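PDB 4H6Q: proline dehydrogenase from Deinococcus radiodurans, which oxidises L-proline to (S)-1-pyrroline-5-carboxylate with FAD as cofactor and a quinone as electron acceptor, the first step of proline breakdown to glutamate. Local coordinates for residues 28-33 against 285-290; 64-69 against 291-296; 239-244 against 273-278. One frame throughout, in Å; residues are numbered along the deposited sequence.

Contact 1. Residues 28-33 against 285-290; sequences KMWNLA and RDWYAY. With TFB (tetrahydrofuran-2-carboxylic acid), chain D.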
# COMPACT_ATOMS: atom_id res chain seq x y z
N LYS A 28 5.71 20.10 -18.04
CA LYS A 28 4.48 20.43 -17.35
C LYS A 28 3.71 19.21 -16.85
O LYS A 28 3.19 19.26 -15.71
CB LYS A 28 3.60 21.35 -18.21
CG LYS A 28 4.16 22.78 -18.35
CD LYS A 28 3.15 23.55 -19.18
CE LYS A 28 3.48 25.02 -19.46
NZ LYS A 28 2.81 25.50 -20.72
N MET A 29 3.68 18.10 -17.62
CA MET A 29 3.00 16.89 -17.14
C MET A 29 3.72 16.30 -15.95
O MET A 29 3.08 15.92 -14.95
CB MET A 29 2.89 15.84 -18.23
CG MET A 29 2.09 14.61 -17.80
SD MET A 29 0.33 15.04 -17.56
CE MET A 29 -0.27 15.27 -19.23
N TRP A 30 5.05 16.27 -16.02
CA TRP A 30 5.84 15.83 -14.87
C TRP A 30 5.64 16.74 -13.66
O TRP A 30 5.52 16.24 -12.54
CB TRP A 30 7.31 15.69 -15.25
CG TRP A 30 8.20 15.40 -14.07
CD1 TRP A 30 9.19 16.19 -13.61
CD2 TRP A 30 8.15 14.26 -13.19
NE1 TRP A 30 9.79 15.62 -12.52
CE2 TRP A 30 9.16 14.44 -12.23
CE3 TRP A 30 7.35 13.11 -13.13
CZ2 TRP A 30 9.41 13.51 -11.22
CZ3 TRP A 30 7.57 12.21 -12.11
CH2 TRP A 30 8.60 12.40 -11.18
N ASN A 31 5.52 18.05 -13.87
CA ASN A 31 5.26 18.90 -12.71
C ASN A 31 3.93 18.57 -12.05
O ASN A 31 3.83 18.57 -10.83
CB ASN A 31 5.29 20.39 -13.03
CG ASN A 31 6.64 20.88 -13.52
OD1 ASN A 31 7.71 20.33 -13.19
ND2 ASN A 31 6.60 21.93 -14.31
N LEU A 32 2.92 18.27 -12.86
CA LEU A 32 1.64 17.82 -12.33
C LEU A 32 1.85 16.52 -11.53
O LEU A 32 1.41 16.39 -10.37
CB LEU A 32 0.64 17.64 -13.47
CG LEU A 32 -0.77 17.20 -13.12
CD1 LEU A 32 -1.40 18.19 -12.11
CD2 LEU A 32 -1.65 17.08 -14.36
N ALA A 33 2.54 15.56 -12.13
CA ALA A 33 2.75 14.27 -11.47
C ALA A 33 3.58 14.35 -10.19
O ALA A 33 3.41 13.52 -9.29
CB ALA A 33 3.36 13.28 -12.43
N ARG A 285 10.45 5.65 -12.78
CA ARG A 285 10.21 6.15 -14.14
C ARG A 285 8.86 5.74 -14.73
O ARG A 285 8.35 6.39 -15.65
CB ARG A 285 11.34 5.70 -15.08
CG ARG A 285 12.65 6.36 -14.73
N ASP A 286 8.27 4.66 -14.24
CA ASP A 286 7.03 4.13 -14.82
C ASP A 286 5.82 4.61 -13.98
O ASP A 286 5.12 3.82 -13.36
CB ASP A 286 7.07 2.61 -14.85
CG ASP A 286 6.09 2.02 -15.81
OD1 ASP A 286 5.28 2.79 -16.43
OD2 ASP A 286 6.14 0.77 -15.94
N TRP A 287 5.57 5.91 -14.01
CA TRP A 287 4.61 6.51 -13.12
C TRP A 287 3.24 6.74 -13.72
O TRP A 287 2.34 7.19 -13.03
CB TRP A 287 5.15 7.85 -12.55
CG TRP A 287 5.83 8.78 -13.56
CD1 TRP A 287 7.17 8.86 -13.80
CD2 TRP A 287 5.22 9.77 -14.40
NE1 TRP A 287 7.43 9.81 -14.76
CE2 TRP A 287 6.26 10.40 -15.13
CE3 TRP A 287 3.89 10.17 -14.63
CZ2 TRP A 287 6.00 11.43 -16.07
CZ3 TRP A 287 3.65 11.20 -15.54
CH2 TRP A 287 4.69 11.81 -16.25
N TYR A 288 3.07 6.43 -15.01
CA TYR A 288 1.83 6.79 -15.73
C TYR A 288 0.57 6.13 -15.19
O TYR A 288 -0.48 6.79 -15.08
CB TYR A 288 1.98 6.53 -17.24
CG TYR A 288 3.15 7.31 -17.78
CD1 TYR A 288 3.02 8.67 -18.07
CD2 TYR A 288 4.39 6.72 -17.91
CE1 TYR A 288 4.06 9.40 -18.54
CE2 TYR A 288 5.47 7.45 -18.37
CZ TYR A 288 5.29 8.80 -18.69
OH TYR A 288 6.36 9.52 -19.15
N ALA A 289 0.65 4.86 -14.81
CA ALA A 289 -0.56 4.15 -14.38
C ALA A 289 -1.07 4.71 -13.03
O ALA A 289 -2.23 5.10 -12.86
CB ALA A 289 -0.32 2.64 -14.26
N TYR A 290 -0.18 4.76 -12.04
CA TYR A 290 -0.52 5.28 -10.72
C TYR A 290 -1.00 6.74 -10.84
O TYR A 290 -2.04 7.14 -10.26
CB TYR A 290 0.71 5.17 -9.80
CG TYR A 290 0.56 5.78 -8.43
CD1 TYR A 290 0.36 4.95 -7.31
CD2 TYR A 290 0.68 7.15 -8.21
CE1 TYR A 290 0.24 5.46 -6.05
CE2 TYR A 290 0.59 7.67 -6.89
CZ TYR A 290 0.34 6.81 -5.85
OH TYR A 290 0.23 7.27 -4.53
OA TFB D . -2.56 1.07 -4.68
CA TFB D . -3.16 2.27 -5.15
C TFB D . -2.72 2.57 -6.57
OB TFB D . -3.35 3.44 -7.23
CB TFB D . -2.72 3.35 -4.25
CG TFB D . -1.48 2.83 -3.68
CD TFB D . -1.51 1.36 -3.77
OXT TFB D . -1.72 1.97 -7.12
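Trp30 and Trp287 lay their indoles against each other where helix 23-33 packs on the turn just before helix 288-296, the helix that follows the last strand of this beta8-alpha8 barrel. The pair is neither a true stack nor edge-to-face. The six-membered ring of Trp30 is tilted 46° against the five-membered ring of Trp287, with centroids 4.8 Å apart. The outer carbons of Trp30 do the touching: CE3 lies 3.5 Å from Trp287 CE2, and CZ3 reaches toward Trp287 NE1.

Ala33 comes to the same face of the Trp287 ring one turn further along the helix. Its CB sits 4.1 Å from the centroid of the Trp287 six-membered ring, over the face and 28° off the ring normal, in a CH-pi contact. In the conformer modelled here, Met29 CG lies at the edge, 4.1 Å from Trp287 CH2. Trp287 holds CG between its backbone N and carbonyl carbon (chi1 44°), which carries the indole across to the helix. Tyr288 CE1 lies over the opposite face of the Trp287 ring, toward its rim. Trp287 NE1 is hydrogen-bonded to Glu40 OE2. Three residues on, in helix 288-296, Tyr290 belongs to the ligand pocket, where its CD1 lies 3.6 Å from TFB OXT.

Contact 2. Residues 64-69 against 291-296; sequences LGEFID and FSRRIA. With TFB (tetrahydrofuran-2-carboxylic acid), chain D; FAD (flavin-adenine dinucleotide), chain C.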
# COMPACT_ATOMS: atom_id res chain seq x y z
N LEU A 64 7.23 2.26 -8.63
CA LEU A 64 6.08 2.25 -9.52
C LEU A 64 6.22 1.27 -10.69
O LEU A 64 7.32 1.10 -11.24
CB LEU A 64 5.83 3.66 -10.06
CG LEU A 64 5.24 4.60 -8.98
CD1 LEU A 64 5.32 6.07 -9.46
CD2 LEU A 64 3.81 4.19 -8.58
N GLY A 65 5.12 0.62 -11.06
CA GLY A 65 5.11 -0.30 -12.19
C GLY A 65 4.17 -1.47 -11.88
O GLY A 65 3.98 -1.85 -10.72
N GLU A 66 3.58 -2.06 -12.90
CA GLU A 66 2.55 -3.08 -12.67
C GLU A 66 2.24 -3.85 -13.95
O GLU A 66 2.52 -3.37 -15.07
CB GLU A 66 1.26 -2.41 -12.12
CG GLU A 66 0.70 -1.30 -13.03
CD GLU A 66 -0.31 -0.45 -12.34
OE1 GLU A 66 -1.45 -0.36 -12.85
OE2 GLU A 66 0.01 0.12 -11.27
N PHE A 67 1.65 -5.03 -13.79
CA PHE A 67 1.22 -5.87 -14.94
C PHE A 67 2.36 -6.04 -15.93
O PHE A 67 2.22 -5.85 -17.14
CB PHE A 67 -0.06 -5.32 -15.62
CG PHE A 67 -1.20 -5.13 -14.65
CD1 PHE A 67 -1.72 -6.22 -13.94
CD2 PHE A 67 -1.70 -3.86 -14.36
CE1 PHE A 67 -2.72 -6.05 -12.99
CE2 PHE A 67 -2.72 -3.70 -13.45
CZ PHE A 67 -3.23 -4.80 -12.74
N ILE A 68 3.51 -6.44 -15.39
CA ILE A 68 4.71 -6.61 -16.20
C ILE A 68 4.68 -7.97 -16.91
O ILE A 68 4.53 -9.02 -16.27
CB ILE A 68 5.95 -6.43 -15.30
CG1 ILE A 68 5.89 -5.01 -14.68
CG2 ILE A 68 7.23 -6.67 -16.11
CD1 ILE A 68 7.12 -4.67 -13.89
N ASP A 69 4.78 -7.95 -18.24
CA ASP A 69 4.54 -9.17 -19.02
C ASP A 69 5.68 -10.14 -19.06
O ASP A 69 5.47 -11.36 -19.08
CB ASP A 69 4.15 -8.83 -20.46
CG ASP A 69 2.82 -8.12 -20.53
OD1 ASP A 69 1.92 -8.52 -19.75
OD2 ASP A 69 2.69 -7.14 -21.30
N PHE A 291 -0.24 7.56 -11.57
CA PHE A 291 -0.63 8.96 -11.71
C PHE A 291 -2.00 9.10 -12.43
O PHE A 291 -2.83 9.95 -12.04
CB PHE A 291 0.46 9.68 -12.49
CG PHE A 291 0.13 11.09 -12.88
CD1 PHE A 291 -0.26 12.05 -11.95
CD2 PHE A 291 0.26 11.47 -14.21
CE1 PHE A 291 -0.49 13.38 -12.34
CE2 PHE A 291 0.02 12.79 -14.61
CZ PHE A 291 -0.38 13.74 -13.69
N SER A 292 -2.27 8.28 -13.44
CA SER A 292 -3.57 8.32 -14.11
C SER A 292 -4.72 8.06 -13.14
O SER A 292 -5.76 8.73 -13.24
CB SER A 292 -3.63 7.40 -15.32
OG SER A 292 -3.77 6.04 -14.93
N ARG A 293 -4.52 7.14 -12.17
CA ARG A 293 -5.57 6.88 -11.20
C ARG A 293 -5.79 8.07 -10.30
O ARG A 293 -6.94 8.39 -9.96
CB ARG A 293 -5.28 5.60 -10.39
CG ARG A 293 -5.39 4.35 -11.25
CD ARG A 293 -5.30 3.08 -10.41
NE ARG A 293 -3.95 2.77 -9.91
CZ ARG A 293 -3.04 2.04 -10.55
NH1 ARG A 293 -3.25 1.60 -11.79
NH2 ARG A 293 -1.86 1.83 -9.97
N ARG A 294 -4.72 8.76 -9.91
CA ARG A 294 -4.87 9.99 -9.08
C ARG A 294 -5.67 11.03 -9.83
O ARG A 294 -6.53 11.72 -9.23
CB ARG A 294 -3.50 10.55 -8.69
CG ARG A 294 -2.59 9.57 -7.91
CD ARG A 294 -3.22 9.06 -6.57
NE ARG A 294 -4.24 8.00 -6.64
CZ ARG A 294 -3.97 6.69 -6.77
NH1 ARG A 294 -2.71 6.28 -7.06
NH2 ARG A 294 -4.96 5.81 -6.70
N ILE A 295 -5.42 11.18 -11.13
CA ILE A 295 -6.17 12.16 -11.93
C ILE A 295 -7.64 11.77 -12.04
O ILE A 295 -8.53 12.64 -11.90
CB ILE A 295 -5.52 12.33 -13.34
CG1 ILE A 295 -4.09 12.90 -13.18
CG2 ILE A 295 -6.45 13.13 -14.28
CD1 ILE A 295 -4.00 14.28 -12.47
N ALA A 296 -7.94 10.49 -12.27
CA ALA A 296 -9.32 10.05 -12.43
C ALA A 296 -10.12 10.27 -11.16
O ALA A 296 -11.34 10.47 -11.20
CB ALA A 296 -9.35 8.59 -12.81
OA TFB D . -2.56 1.07 -4.68
CA TFB D . -3.16 2.27 -5.15
C TFB D . -2.72 2.57 -6.57
OB TFB D . -3.35 3.44 -7.23
CB TFB D . -2.72 3.35 -4.25
CG TFB D . -1.48 2.83 -3.68
CD TFB D . -1.51 1.36 -3.77
OXT TFB D . -1.72 1.97 -7.12
PA FAD C . -12.54 9.34 -1.56
O1A FAD C . -13.97 9.14 -1.04
O2A FAD C . -12.25 8.94 -2.95
O5B FAD C . -12.01 10.73 -1.41
C5B FAD C . -12.08 11.39 -0.16
C4B FAD C . -11.50 12.79 -0.19
O4B FAD C . -10.10 12.67 -0.20
C3B FAD C . -11.81 13.56 -1.43
O3B FAD C . -13.08 14.19 -1.44
C2B FAD C . -10.67 14.50 -1.46
O2B FAD C . -10.78 15.51 -0.49
C1B FAD C . -9.54 13.60 -1.08
N9A FAD C . -8.94 12.88 -2.21
C8A FAD C . -8.88 11.50 -2.39
N7A FAD C . -8.26 11.18 -3.52
C5A FAD C . -7.85 12.37 -4.11
C6A FAD C . -7.19 12.68 -5.28
N6A FAD C . -6.71 11.67 -6.16
N1A FAD C . -6.97 13.98 -5.56
C2A FAD C . -7.39 14.97 -4.74
N3A FAD C . -8.05 14.73 -3.60
C4A FAD C . -8.27 13.46 -3.28
N1 FAD C . -6.75 0.76 -3.27
C2 FAD C . -6.54 -0.47 -3.81
O2 FAD C . -7.49 -0.95 -4.57
N3 FAD C . -5.42 -1.21 -3.56
C4 FAD C . -4.40 -0.72 -2.74
O4 FAD C . -3.29 -1.46 -2.53
C4X FAD C . -4.57 0.60 -2.14
N5 FAD C . -3.61 1.13 -1.32
C5X FAD C . -3.86 2.36 -0.77
C6 FAD C . -2.89 2.93 0.09
C7 FAD C . -3.14 4.19 0.70
C7M FAD C . -2.10 4.80 1.62
C8 FAD C . -4.36 4.85 0.43
C8M FAD C . -4.67 6.18 1.07
C9 FAD C . -5.30 4.29 -0.45
C9A FAD C . -5.07 3.06 -1.02
N10 FAD C . -6.04 2.51 -1.87
C10 FAD C . -5.80 1.28 -2.44
C1' FAD C . -7.31 3.17 -2.13
C2' FAD C . -7.44 3.94 -3.40
O2' FAD C . -6.14 4.45 -3.69
C3' FAD C . -8.64 4.82 -2.99
O3' FAD C . -9.89 4.37 -3.43
C4' FAD C . -8.53 6.28 -3.18
O4' FAD C . -7.42 6.66 -2.45
C5' FAD C . -9.80 6.94 -2.65
O5' FAD C . -9.44 7.93 -1.74
P FAD C . -10.13 8.08 -0.32
O1P FAD C . -10.27 6.82 0.59
O2P FAD C . -9.46 9.37 0.23
O3P FAD C . -11.63 8.62 -0.57
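The backbone of 64-69 is an irregular loop leading from strand 58-63 to helix 71-90, and Glu66, extended in the beta region, sends its side chain toward helix 288-296. Glu66 and Arg293 meet from opposite directions. The guanidinium grips the carboxylate end-on in a two-bond salt bridge: Arg293 NH1 is 2.9 Å from Glu66 OE1, and Arg293 NH2 is 2.8 Å from Glu66 OE2. Both oxygens use their syn lone pairs. The two planes are only 9° apart, and the NH2 bond is nearly straight at 174°.

The same guanidinium holds the ligand along another edge. Arg293 NE gives a bond of 2.8 Å to TFB OB, and Arg293 NH2 a second to TFB OXT at 2.9 Å. A bend at chi3 (-74°) turns the group to serve both carboxylates. Glu66 thus probably helps fix the rotation of Arg293 from the second shell, and its charge probably helps balance the positive cluster. Arg294 adds NH1 and NH2, each 2.9 Å from TFB OB, so three N-H groups converge on that oxygen. Arg294 NH2 also forms a salt bridge with Glu297 OE2. Lys100 NZ is also hydrogen-bonded to the ligand. The backbone Arg294 O accepts from FAD N6A at 3.1 Å, tying the helix to the adenine. This is the carboxylate-binding part of the proline site, occupied here by a proline analogue beside the flavin.

Contact 3. Residues 239-244 against 273-278; sequences DVKRFV and EGYRVR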
# COMPACT_ATOMS: atom_id res chain seq x y z
N ASP A 239 -14.67 9.37 12.45
CA ASP A 239 -15.43 8.26 13.05
C ASP A 239 -14.47 7.19 13.60
O ASP A 239 -14.76 6.58 14.63
CB ASP A 239 -16.39 7.64 12.04
CG ASP A 239 -17.45 6.80 12.69
OD1 ASP A 239 -17.86 7.10 13.83
OD2 ASP A 239 -17.93 5.87 12.02
N VAL A 240 -13.33 6.97 12.93
CA VAL A 240 -12.32 6.04 13.47
C VAL A 240 -11.75 6.57 14.79
O VAL A 240 -11.60 5.81 15.74
CB VAL A 240 -11.22 5.71 12.44
CG1 VAL A 240 -10.06 4.91 13.10
CG2 VAL A 240 -11.84 4.92 11.26
N LYS A 241 -11.45 7.87 14.86
CA LYS A 241 -10.97 8.46 16.11
C LYS A 241 -11.98 8.21 17.22
O LYS A 241 -11.62 7.86 18.36
CB LYS A 241 -10.74 9.98 16.00
CG LYS A 241 -9.69 10.42 15.01
CD LYS A 241 -9.42 11.89 15.19
CE LYS A 241 -8.59 12.40 14.07
NZ LYS A 241 -8.27 13.86 14.12
N ARG A 242 -13.25 8.40 16.90
CA ARG A 242 -14.31 8.20 17.87
C ARG A 242 -14.37 6.73 18.32
O ARG A 242 -14.45 6.44 19.52
CB ARG A 242 -15.61 8.57 17.15
CG ARG A 242 -16.88 8.42 17.96
CD ARG A 242 -17.44 6.99 18.06
NE ARG A 242 -17.66 6.37 16.74
CZ ARG A 242 -18.01 5.10 16.56
NH1 ARG A 242 -18.15 4.32 17.63
NH2 ARG A 242 -18.16 4.59 15.34
N PHE A 243 -14.31 5.80 17.37
CA PHE A 243 -14.38 4.37 17.67
C PHE A 243 -13.23 3.95 18.57
O PHE A 243 -13.44 3.24 19.59
CB PHE A 243 -14.35 3.59 16.37
CG PHE A 243 -14.44 2.09 16.56
CD1 PHE A 243 -15.67 1.44 16.51
CD2 PHE A 243 -13.27 1.33 16.79
CE1 PHE A 243 -15.78 0.06 16.67
CE2 PHE A 243 -13.36 -0.06 16.93
CZ PHE A 243 -14.63 -0.70 16.87
N VAL A 244 -12.03 4.40 18.24
CA VAL A 244 -10.86 4.04 19.05
C VAL A 244 -10.99 4.55 20.48
O VAL A 244 -10.68 3.83 21.45
CB VAL A 244 -9.59 4.59 18.34
CG1 VAL A 244 -8.39 4.70 19.22
CG2 VAL A 244 -9.29 3.72 17.08
N GLU A 273 -1.55 15.27 16.93
CA GLU A 273 -2.49 14.75 17.92
C GLU A 273 -1.99 13.43 18.51
O GLU A 273 -2.63 12.91 19.43
CB GLU A 273 -3.87 14.53 17.25
CG GLU A 273 -4.53 15.83 16.91
CD GLU A 273 -5.85 15.68 16.16
OE1 GLU A 273 -6.19 14.56 15.77
OE2 GLU A 273 -6.56 16.71 15.97
N GLY A 274 -0.87 12.89 18.02
CA GLY A 274 -0.33 11.66 18.60
C GLY A 274 -0.81 10.40 17.90
O GLY A 274 -0.51 9.31 18.39
N TYR A 275 -1.53 10.51 16.77
CA TYR A 275 -1.82 9.31 15.97
C TYR A 275 -0.63 8.93 15.12
O TYR A 275 0.17 9.80 14.71
CB TYR A 275 -3.04 9.55 15.08
CG TYR A 275 -4.31 9.80 15.87
CD1 TYR A 275 -5.02 8.73 16.46
CD2 TYR A 275 -4.75 11.09 16.10
CE1 TYR A 275 -6.15 8.97 17.18
CE2 TYR A 275 -5.89 11.34 16.85
CZ TYR A 275 -6.58 10.30 17.40
OH TYR A 275 -7.72 10.57 18.15
N ARG A 276 -0.48 7.67 14.84
CA ARG A 276 0.49 7.24 13.83
C ARG A 276 -0.04 7.57 12.44
O ARG A 276 -1.21 7.29 12.15
CB ARG A 276 0.69 5.73 13.91
CG ARG A 276 1.44 5.29 15.18
CD ARG A 276 1.58 3.76 15.25
NE ARG A 276 2.44 3.42 16.40
CZ ARG A 276 2.99 2.23 16.57
NH1 ARG A 276 2.71 1.27 15.68
NH2 ARG A 276 3.79 1.99 17.62
N VAL A 277 0.84 8.09 11.59
CA VAL A 277 0.52 8.38 10.20
C VAL A 277 1.66 7.84 9.35
O VAL A 277 2.84 8.08 9.64
CB VAL A 277 0.38 9.89 9.93
CG1 VAL A 277 0.01 10.16 8.45
CG2 VAL A 277 -0.63 10.54 10.88
N ARG A 278 1.34 7.11 8.27
CA ARG A 278 2.36 6.60 7.36
C ARG A 278 1.93 6.88 5.93
O ARG A 278 0.83 6.47 5.53
CB ARG A 278 2.57 5.09 7.57
CG ARG A 278 3.74 4.56 6.74
CD ARG A 278 3.88 3.04 6.90
NE ARG A 278 4.16 2.58 8.28
CZ ARG A 278 5.38 2.46 8.81
NH1 ARG A 278 6.48 2.86 8.14
NH2 ARG A 278 5.50 1.89 10.00
O HOH W 1 -9.05 8.51 19.16
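Lys241 runs almost fully extended beyond CG, starting from a CG that lies opposite the carbonyl carbon (chi1 -63°), and this sends its chain past the Tyr275 ring to Glu273. There, in the conformer modelled here, Lys241 NZ forms a salt bridge of 2.7 Å with Glu273 OE1, on the syn lone pair. The lysine chain crosses both partners at about a right angle. Its methylenes pass across the phenol end: Lys241 CD is 3.7 Å from Tyr275 OH, and Lys241 CG is near Tyr275 CZ.

A water links the same two residues. It donates to Lys241 O at 2.8 Å and lies 2.7 Å from Tyr275 OH, in the plane of the ring. A leucine in place of Tyr275 would probably leave this water without its hydroxyl partner and the lysine methylenes with less to rest on. Glu273 OE2 is hydrogen-bonded to Gln269 NE2 of helix 264-272. Gly274, with positive phi, ends that helix in a Schellman motif, so the chain can turn toward strand 277-283. The contact therefore joins helix 234-246 to the turn between helix 264-272 and the next barrel strand. Leu270 of helix 264-272 and Phe254 of strand 254-259 pack against Tyr275.

Contacts 1 and 2 are neighbours, with centres 10 Å apart. Both use helix 288-296, and both reach the bound ligand. They also touch directly: Tyr290 and Asp286 of contact 1 pack on Leu64 of contact 2, and Ala33 packs on Phe291. Along the chain their segments alternate, so two early parts, helix 23-33 and the loop after strand 58-63, are brought to the same late helix. Contact 3 is nested within the loops they close; its centre is 31 Å from that of contact 1 and 29 Å from that of contact 2. Contact 3 holds the start of strand 277-283, and helix 288-296 follows its end, where contacts 1 and 2 sit near the ligand.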